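Local coordinates for PAC2 family protein (Mycobacterium tuberculosis, PDB 2WAM) that is of unknown function but belongs to the PAC2 family and represents a gene family duplicated in actinobacteria, at residues A[50-55]-A[95-100]; A[132-137]-A[144-149]. One frame throughout, in Å; residues are numbered along the deposited sequence.

How the interactions relate
Interaction 1 (50-55 with 95-100) and interaction 2 (132-137 with 144-149) lie in the same mixed sheet. Their centres lie about 9 Å apart. Both segments of interaction 1 precede those of interaction 2 in the sequence. The sheet runs 49-51, 94-101, 131-137, 143-148 here, all antiparallel neighbours. Strands 94-101 and 131-137 join the two contacts through probable hydrogen bonds from A135 N to E96 O and from V98 N to L133 O. V98 also packs on A135. Together they carry the sheet from its partly exposed outer part, which meets a second subunit, to the buried strand beside 67-73.

Interaction 1. Residues A[50-55]-A[95-100]; sequences ELEFPA and TELVAS
E50 and S100 form an antiparallel hydrogen-bonded pair. E50 N donates to S100 O at 2.9 Å, and S100 N returns a bond to E50 O. The carbonyl oxygen of E50 also receives a CA-H...O contact from A99 CA at 3.1 Å. The E50 carboxylate extends clear of 95-100. L51 and A99 form the next pair, which is non-hydrogen-bonded. The L51 CG is anti to the carbonyl carbon (chi1 -77°), and CD2 comes back toward the other strand. CD2 packs on A99 CB at 4.0 Å and lies beside V98 O (3.4 Å). The strand ends at L51. E52, already in the loop, still gives its N-H to V98 O at 2.9 Å from N. This bond is nearly straight at N-H (170°), but the donor sits above the carbonyl plane, not on a lone pair. E52 CB lies 3.2 Å from L97 O, and its CG also rests near that oxygen. A cis peptide bond precedes P54. A55 comes back to the partner, and its CB meets V98 CG1 at 4.5 Å. L51, F53 and P54 also pack on a second subunit: L51 on its F53, F53 on its L166, P54 on its A55. On its far side strand 94-101 pairs with strand 131-137. The V98 psi of -44° leaves the extended range, and V98 and A99 come to lie opposite the single residue L133. This is a classic beta bulge, next to the short strand 49-51 in the outer part of the mixed sheet.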
ATOM      1  N   GLU A  50      11.294   1.837 -10.765  1.00 27.86           N
ATOM      2  CA  GLU A  50      11.211   3.272 -10.975  1.00 26.68           C
ATOM      3  C   GLU A  50      11.526   3.603 -12.433  1.00 32.99           C
ATOM      4  O   GLU A  50      12.494   3.092 -13.011  1.00 31.87           O
ATOM      5  CB  GLU A  50      12.226   3.992 -10.108  1.00 32.81           C
ATOM      6  CG  GLU A  50      11.920   4.015  -8.636  1.00 59.35           C
ATOM      7  CD  GLU A  50      12.588   5.196  -7.937  1.00 74.20           C
ATOM      8  OE1 GLU A  50      13.288   5.992  -8.620  1.00 60.93           O
ATOM      9  OE2 GLU A  50      12.398   5.330  -6.706  1.00 84.14           O
ATOM     10  N   LEU A  51      10.712   4.464 -13.025  1.00 31.37           N
ATOM     11  CA  LEU A  51      11.027   5.030 -14.330  1.00 30.11           C
ATOM     12  C   LEU A  51      12.020   6.173 -14.225  1.00 30.05           C
ATOM     13  O   LEU A  51      11.955   6.983 -13.308  1.00 44.64           O
ATOM     14  CB  LEU A  51       9.759   5.553 -14.988  1.00 29.07           C
ATOM     15  CG  LEU A  51       8.900   4.441 -15.560  1.00 32.84           C
ATOM     16  CD1 LEU A  51       7.631   5.013 -16.137  1.00 28.40           C
ATOM     17  CD2 LEU A  51       9.710   3.668 -16.611  1.00 32.04           C
ATOM     18  N   GLU A  52      12.943   6.234 -15.171  1.00 34.62           N
ATOM     19  CA  GLU A  52      13.736   7.437 -15.394  1.00 40.34           C
ATOM     20  C   GLU A  52      12.996   8.288 -16.433  1.00 44.83           C
ATOM     21  O   GLU A  52      13.311   8.239 -17.618  1.00 45.25           O
ATOM     22  CB  GLU A  52      15.110   7.054 -15.916  1.00 50.30           C
ATOM     23  CG  GLU A  52      16.079   8.207 -16.026  1.00 75.32           C
ATOM     24  CD  GLU A  52      16.740   8.519 -14.706  1.00 86.08           C
ATOM     25  OE1 GLU A  52      16.172   8.139 -13.653  1.00 79.36           O
ATOM     26  OE2 GLU A  52      17.831   9.133 -14.730  1.00 88.61           O
ATOM     27  N   PHE A  53      12.003   9.053 -15.982  1.00 46.60           N
ATOM     28  CA  PHE A  53      11.069   9.738 -16.877  1.00 43.57           C
ATOM     29  C   PHE A  53      11.545  11.148 -17.271  1.00 49.72           C
ATOM     30  O   PHE A  53      11.993  11.921 -16.419  1.00 50.19           O
ATOM     31  CB  PHE A  53       9.681   9.783 -16.222  1.00 32.55           C
ATOM     32  CG  PHE A  53       8.696  10.676 -16.921  1.00 36.89           C
ATOM     33  CD1 PHE A  53       8.561  12.007 -16.553  1.00 40.85           C
ATOM     34  CD2 PHE A  53       7.894  10.183 -17.945  1.00 36.41           C
ATOM     35  CE1 PHE A  53       7.641  12.842 -17.202  1.00 43.19           C
ATOM     36  CE2 PHE A  53       6.982  11.005 -18.597  1.00 30.40           C
ATOM     37  CZ  PHE A  53       6.852  12.338 -18.222  1.00 36.93           C
ATOM     38  N   PRO A  54      11.438  11.489 -18.570  1.00 42.89           N
ATOM     39  CA  PRO A  54      10.879  10.662 -19.648  1.00 32.91           C
ATOM     40  C   PRO A  54      11.896   9.764 -20.348  1.00 37.80           C
ATOM     41  O   PRO A  54      13.097  10.021 -20.349  1.00 33.83           O
ATOM     42  CB  PRO A  54      10.404  11.704 -20.658  1.00 39.69           C
ATOM     43  CG  PRO A  54      11.366  12.846 -20.489  1.00 31.19           C
ATOM     44  CD  PRO A  54      11.812  12.837 -19.046  1.00 39.23           C
ATOM     45  N   ALA A  55      11.387   8.708 -20.964  1.00 48.01           N
ATOM     46  CA  ALA A  55      12.206   7.835 -21.783  1.00 42.39           C
ATOM     47  C   ALA A  55      12.576   8.560 -23.071  1.00 41.18           C
ATOM     48  O   ALA A  55      11.836   9.434 -23.532  1.00 42.05           O
ATOM     49  CB  ALA A  55      11.448   6.547 -22.093  1.00 34.91           C
ATOM     50  N   THR A  95      24.158   4.809 -23.661  1.00 35.28           N
ATOM     51  CA  THR A  95      23.215   4.095 -22.801  1.00 30.97           C
ATOM     52  C   THR A  95      22.445   5.022 -21.876  1.00 29.71           C
ATOM     53  O   THR A  95      23.039   5.830 -21.166  1.00 39.22           O
ATOM     54  CB  THR A  95      23.949   3.087 -21.908  1.00 37.10           C
ATOM     55  OG1 THR A  95      24.532   2.059 -22.714  1.00 41.51           O
ATOM     56  CG2 THR A  95      22.987   2.464 -20.931  1.00 39.05           C
ATOM     57  N   GLU A  96      21.124   4.899 -21.878  1.00 31.88           N
ATOM     58  CA  GLU A  96      20.273   5.639 -20.945  1.00 31.67           C
ATOM     59  C   GLU A  96      19.437   4.682 -20.109  1.00 35.43           C
ATOM     60  O   GLU A  96      18.890   3.708 -20.622  1.00 45.47           O
ATOM     61  CB  GLU A  96      19.330   6.574 -21.693  1.00 40.34           C
ATOM     62  CG  GLU A  96      19.832   7.988 -21.878  1.00 61.37           C
ATOM     63  CD  GLU A  96      18.767   8.878 -22.510  1.00 88.11           C
ATOM     64  OE1 GLU A  96      18.948   9.278 -23.681  1.00 95.69           O
ATOM     65  OE2 GLU A  96      17.740   9.157 -21.845  1.00 94.87           O
ATOM     66  N   LEU A  97      19.319   4.966 -18.820  1.00 35.68           N
ATOM     67  CA  LEU A  97      18.434   4.183 -17.963  1.00 25.51           C
ATOM     68  C   LEU A  97      16.961   4.502 -18.255  1.00 33.27           C
ATOM     69  O   LEU A  97      16.561   5.667 -18.371  1.00 32.68           O
ATOM     70  CB  LEU A  97      18.747   4.446 -16.499  1.00 24.59           C
ATOM     71  CG  LEU A  97      17.995   3.602 -15.479  1.00 35.41           C
ATOM     72  CD1 LEU A  97      18.478   2.162 -15.526  1.00 36.46           C
ATOM     73  CD2 LEU A  97      18.221   4.196 -14.117  1.00 24.96           C
ATOM     74  N   VAL A  98      16.157   3.458 -18.399  1.00 29.01           N
ATOM     75  CA  VAL A  98      14.735   3.646 -18.604  1.00 28.80           C
ATOM     76  C   VAL A  98      13.983   3.258 -17.339  1.00 32.94           C
ATOM     77  O   VAL A  98      13.087   3.973 -16.916  1.00 30.95           O
ATOM     78  CB  VAL A  98      14.215   2.845 -19.816  1.00 32.53           C
ATOM     79  CG1 VAL A  98      12.663   2.858 -19.864  1.00 21.68           C
ATOM     80  CG2 VAL A  98      14.834   3.389 -21.098  1.00 21.16           C
ATOM     81  N   ALA A  99      14.364   2.134 -16.736  1.00 30.49           N
ATOM     82  CA  ALA A  99      13.736   1.678 -15.494  1.00 27.51           C
ATOM     83  C   ALA A  99      14.696   0.879 -14.600  1.00 30.21           C
ATOM     84  O   ALA A  99      15.393  -0.027 -15.071  1.00 35.50           O
ATOM     85  CB  ALA A  99      12.483   0.859 -15.804  1.00 21.01           C
ATOM     86  N   SER A 100      14.742   1.229 -13.317  1.00 24.90           N
ATOM     87  CA  SER A 100      15.480   0.432 -12.335  1.00 31.41           C
ATOM     88  C   SER A 100      14.496  -0.489 -11.664  1.00 24.65           C
ATOM     89  O   SER A 100      13.532  -0.026 -11.053  1.00 20.64           O
ATOM     90  CB  SER A 100      16.108   1.297 -11.235  1.00 20.30           C
ATOM     91  OG  SER A 100      16.684   2.465 -11.768  1.00 66.40           O
TER

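Interaction 2. Residues A[132-137]-A[144-149]; sequences SLYALR and FLLLAG
F144 and L136 are a hydrogen-bonded pair, bonded in both directions. L136 N reaches F144 O at 2.8 Å. The F144 side chain has CG between the backbone N and the carbonyl carbon (chi1 66°), which turns its ring so that one face meets L136. L136 CB stands over that face, 4.1 Å from the F144 centroid and 21° off the normal, a CH-pi contact. L145 follows as a non-hydrogen-bonded pair with A135, on the other face of the sheet. Its CD2 lies 4.0 Å from A135 CB and also near Y134 O. L133 CD1 touches L145 CB at 4.1 Å. L146 pairs with Y134, and Y134 N donates to L146 O at 2.7 Å. L146 CB is met by L136 CD1 at 3.6 Å, the two side chains passing at a slant. The Y134 hydroxyl is bonded to E130, outside the hairpin. L147 CB meets the same L133 CD1 at 4.2 Å, so this methyl bridges two leucines of the partner strand. A148 exchanges two backbone bonds with S132. G149, where the chain turns a corner, has backbone angles at which a side chain would press on the preceding carbonyl oxygen. Strand 67-73 continues the sheet beyond L145, and helix 81-92 packs on the face of L136, L146 and A148. Six backbone bonds join the strands. With these polar groups paired and leucines and F144 on the faces, the hairpin can lie buried without stranding them.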
ATOM      1  N   SER A 132      18.065  -3.793 -14.500  1.00 22.70           N
ATOM      2  CA  SER A 132      17.675  -2.552 -15.170  1.00 25.35           C
ATOM      3  C   SER A 132      17.194  -2.693 -16.621  1.00 32.95           C
ATOM      4  O   SER A 132      17.582  -3.612 -17.346  1.00 34.27           O
ATOM      5  CB  SER A 132      18.817  -1.537 -15.085  1.00 22.08           C
ATOM      6  OG  SER A 132      19.010  -1.102 -13.743  1.00 36.42           O
ATOM      7  N   LEU A 133      16.326  -1.774 -17.027  1.00 33.92           N
ATOM      8  CA  LEU A 133      15.945  -1.660 -18.426  1.00 26.45           C
ATOM      9  C   LEU A 133      16.626  -0.432 -19.014  1.00 25.28           C
ATOM     10  O   LEU A 133      16.346   0.689 -18.589  1.00 31.86           O
ATOM     11  CB  LEU A 133      14.422  -1.540 -18.565  1.00 29.18           C
ATOM     12  CG  LEU A 133      13.897  -1.420 -20.001  1.00 23.06           C
ATOM     13  CD1 LEU A 133      14.333  -2.599 -20.836  1.00 21.13           C
ATOM     14  CD2 LEU A 133      12.407  -1.305 -20.012  1.00 26.58           C
ATOM     15  N   TYR A 134      17.519  -0.648 -19.980  1.00 25.77           N
ATOM     16  CA  TYR A 134      18.239   0.442 -20.661  1.00 30.35           C
ATOM     17  C   TYR A 134      17.747   0.749 -22.079  1.00 26.41           C
ATOM     18  O   TYR A 134      17.264  -0.132 -22.786  1.00 29.05           O
ATOM     19  CB  TYR A 134      19.730   0.115 -20.765  1.00 25.78           C
ATOM     20  CG  TYR A 134      20.417  -0.081 -19.442  1.00 33.96           C
ATOM     21  CD1 TYR A 134      20.636  -1.353 -18.937  1.00 33.50           C
ATOM     22  CD2 TYR A 134      20.853   1.007 -18.698  1.00 32.08           C
ATOM     23  CE1 TYR A 134      21.268  -1.544 -17.728  1.00 28.02           C
ATOM     24  CE2 TYR A 134      21.485   0.827 -17.492  1.00 33.73           C
ATOM     25  CZ  TYR A 134      21.695  -0.457 -17.012  1.00 34.08           C
ATOM     26  OH  TYR A 134      22.324  -0.642 -15.803  1.00 42.89           O
ATOM     27  N   ALA A 135      17.890   2.010 -22.484  1.00 29.75           N
ATOM     28  CA  ALA A 135      17.762   2.414 -23.887  1.00 26.18           C
ATOM     29  C   ALA A 135      19.151   2.678 -24.448  1.00 21.77           C
ATOM     30  O   ALA A 135      19.922   3.422 -23.866  1.00 29.61           O
ATOM     31  CB  ALA A 135      16.910   3.653 -24.022  1.00 20.97           C
ATOM     32  N   LEU A 136      19.464   2.055 -25.573  1.00 23.35           N
ATOM     33  CA  LEU A 136      20.745   2.241 -26.233  1.00 26.18           C
ATOM     34  C   LEU A 136      20.535   2.685 -27.684  1.00 32.07           C
ATOM     35  O   LEU A 136      19.415   2.663 -28.193  1.00 37.51           O
ATOM     36  CB  LEU A 136      21.558   0.937 -26.210  1.00 19.77           C
ATOM     37  CG  LEU A 136      22.022   0.354 -24.871  1.00 30.27           C
ATOM     38  CD1 LEU A 136      20.870  -0.318 -24.161  1.00 35.09           C
ATOM     39  CD2 LEU A 136      23.156  -0.661 -25.074  1.00 21.47           C
ATOM     40  N   ARG A 137      21.617   3.083 -28.344  1.00 33.13           N
ATOM     41  CA  ARG A 137      21.590   3.339 -29.778  1.00 30.72           C
ATOM     42  C   ARG A 137      22.763   2.638 -30.430  1.00 32.92           C
ATOM     43  O   ARG A 137      23.881   2.692 -29.923  1.00 38.03           O
ATOM     44  CB  ARG A 137      21.639   4.835 -30.087  1.00 29.59           C
ATOM     45  CG  ARG A 137      20.735   5.680 -29.216  1.00 33.27           C
ATOM     46  CD  ARG A 137      20.850   7.140 -29.578  1.00 40.06           C
ATOM     47  NE  ARG A 137      19.893   7.488 -30.617  1.00 56.09           N
ATOM     48  CZ  ARG A 137      20.118   8.386 -31.565  1.00 64.61           C
ATOM     49  NH1 ARG A 137      21.285   9.019 -31.619  1.00 73.30           N
ATOM     50  NH2 ARG A 137      19.181   8.637 -32.467  1.00 58.08           N
ATOM     51  N   PHE A 144      17.366   0.892 -29.275  1.00 25.65           N
ATOM     52  CA  PHE A 144      16.867  -0.404 -28.843  1.00 30.69           C
ATOM     53  C   PHE A 144      16.907  -0.512 -27.334  1.00 31.44           C
ATOM     54  O   PHE A 144      17.533   0.309 -26.670  1.00 31.83           O
ATOM     55  CB  PHE A 144      17.578  -1.579 -29.546  1.00 34.87           C
ATOM     56  CG  PHE A 144      19.042  -1.729 -29.206  1.00 31.32           C
ATOM     57  CD1 PHE A 144      19.458  -2.679 -28.289  1.00 25.60           C
ATOM     58  CD2 PHE A 144      20.005  -0.954 -29.841  1.00 29.17           C
ATOM     59  CE1 PHE A 144      20.811  -2.839 -27.992  1.00 31.92           C
ATOM     60  CE2 PHE A 144      21.357  -1.109 -29.543  1.00 29.39           C
ATOM     61  CZ  PHE A 144      21.758  -2.051 -28.619  1.00 31.47           C
ATOM     62  N   LEU A 145      16.212  -1.512 -26.795  1.00 30.42           N
ATOM     63  CA  LEU A 145      16.162  -1.706 -25.350  1.00 26.69           C
ATOM     64  C   LEU A 145      17.000  -2.904 -24.895  1.00 31.31           C
ATOM     65  O   LEU A 145      17.136  -3.910 -25.610  1.00 26.95           O
ATOM     66  CB  LEU A 145      14.713  -1.856 -24.883  1.00 31.98           C
ATOM     67  CG  LEU A 145      13.824  -0.630 -25.084  1.00 33.19           C
ATOM     68  CD1 LEU A 145      12.380  -0.922 -24.698  1.00 30.16           C
ATOM     69  CD2 LEU A 145      14.375   0.540 -24.285  1.00 21.34           C
ATOM     70  N   LEU A 146      17.565  -2.780 -23.702  1.00 27.29           N
ATOM     71  CA  LEU A 146      18.331  -3.860 -23.097  1.00 27.82           C
ATOM     72  C   LEU A 146      17.850  -4.049 -21.681  1.00 24.23           C
ATOM     73  O   LEU A 146      17.917  -3.128 -20.890  1.00 31.18           O
ATOM     74  CB  LEU A 146      19.831  -3.536 -23.065  1.00 28.09           C
ATOM     75  CG  LEU A 146      20.691  -4.534 -22.265  1.00 34.06           C
ATOM     76  CD1 LEU A 146      20.649  -5.939 -22.871  1.00 27.09           C
ATOM     77  CD2 LEU A 146      22.134  -4.074 -22.133  1.00 24.95           C
ATOM     78  N   LEU A 147      17.354  -5.242 -21.376  1.00 28.03           N
ATOM     79  CA  LEU A 147      17.028  -5.642 -20.008  1.00 26.98           C
ATOM     80  C   LEU A 147      18.158  -6.517 -19.460  1.00 25.42           C
ATOM     81  O   LEU A 147      18.418  -7.593 -19.999  1.00 30.49           O
ATOM     82  CB  LEU A 147      15.709  -6.424 -19.984  1.00 29.57           C
ATOM     83  CG  LEU A 147      15.300  -7.014 -18.629  1.00 27.33           C
ATOM     84  CD1 LEU A 147      14.906  -5.914 -17.642  1.00 19.53           C
ATOM     85  CD2 LEU A 147      14.189  -8.012 -18.808  1.00 21.10           C
ATOM     86  N   ALA A 148      18.830  -6.067 -18.397  1.00 23.79           N
ATOM     87  CA  ALA A 148      20.014  -6.782 -17.893  1.00 21.00           C
ATOM     88  C   ALA A 148      20.198  -6.689 -16.391  1.00 18.33           C
ATOM     89  O   ALA A 148      19.607  -5.834 -15.732  1.00 25.94           O
ATOM     90  CB  ALA A 148      21.292  -6.312 -18.617  1.00 24.43           C
ATOM     91  N   GLY A 149      21.019  -7.591 -15.860  1.00 24.27           N
ATOM     92  CA  GLY A 149      21.235  -7.710 -14.427  1.00 22.01           C
ATOM     93  C   GLY A 149      21.017  -9.130 -13.930  1.00 29.12           C
ATOM     94  O   GLY A 149      21.079 -10.084 -14.709  1.00 29.37           O
TER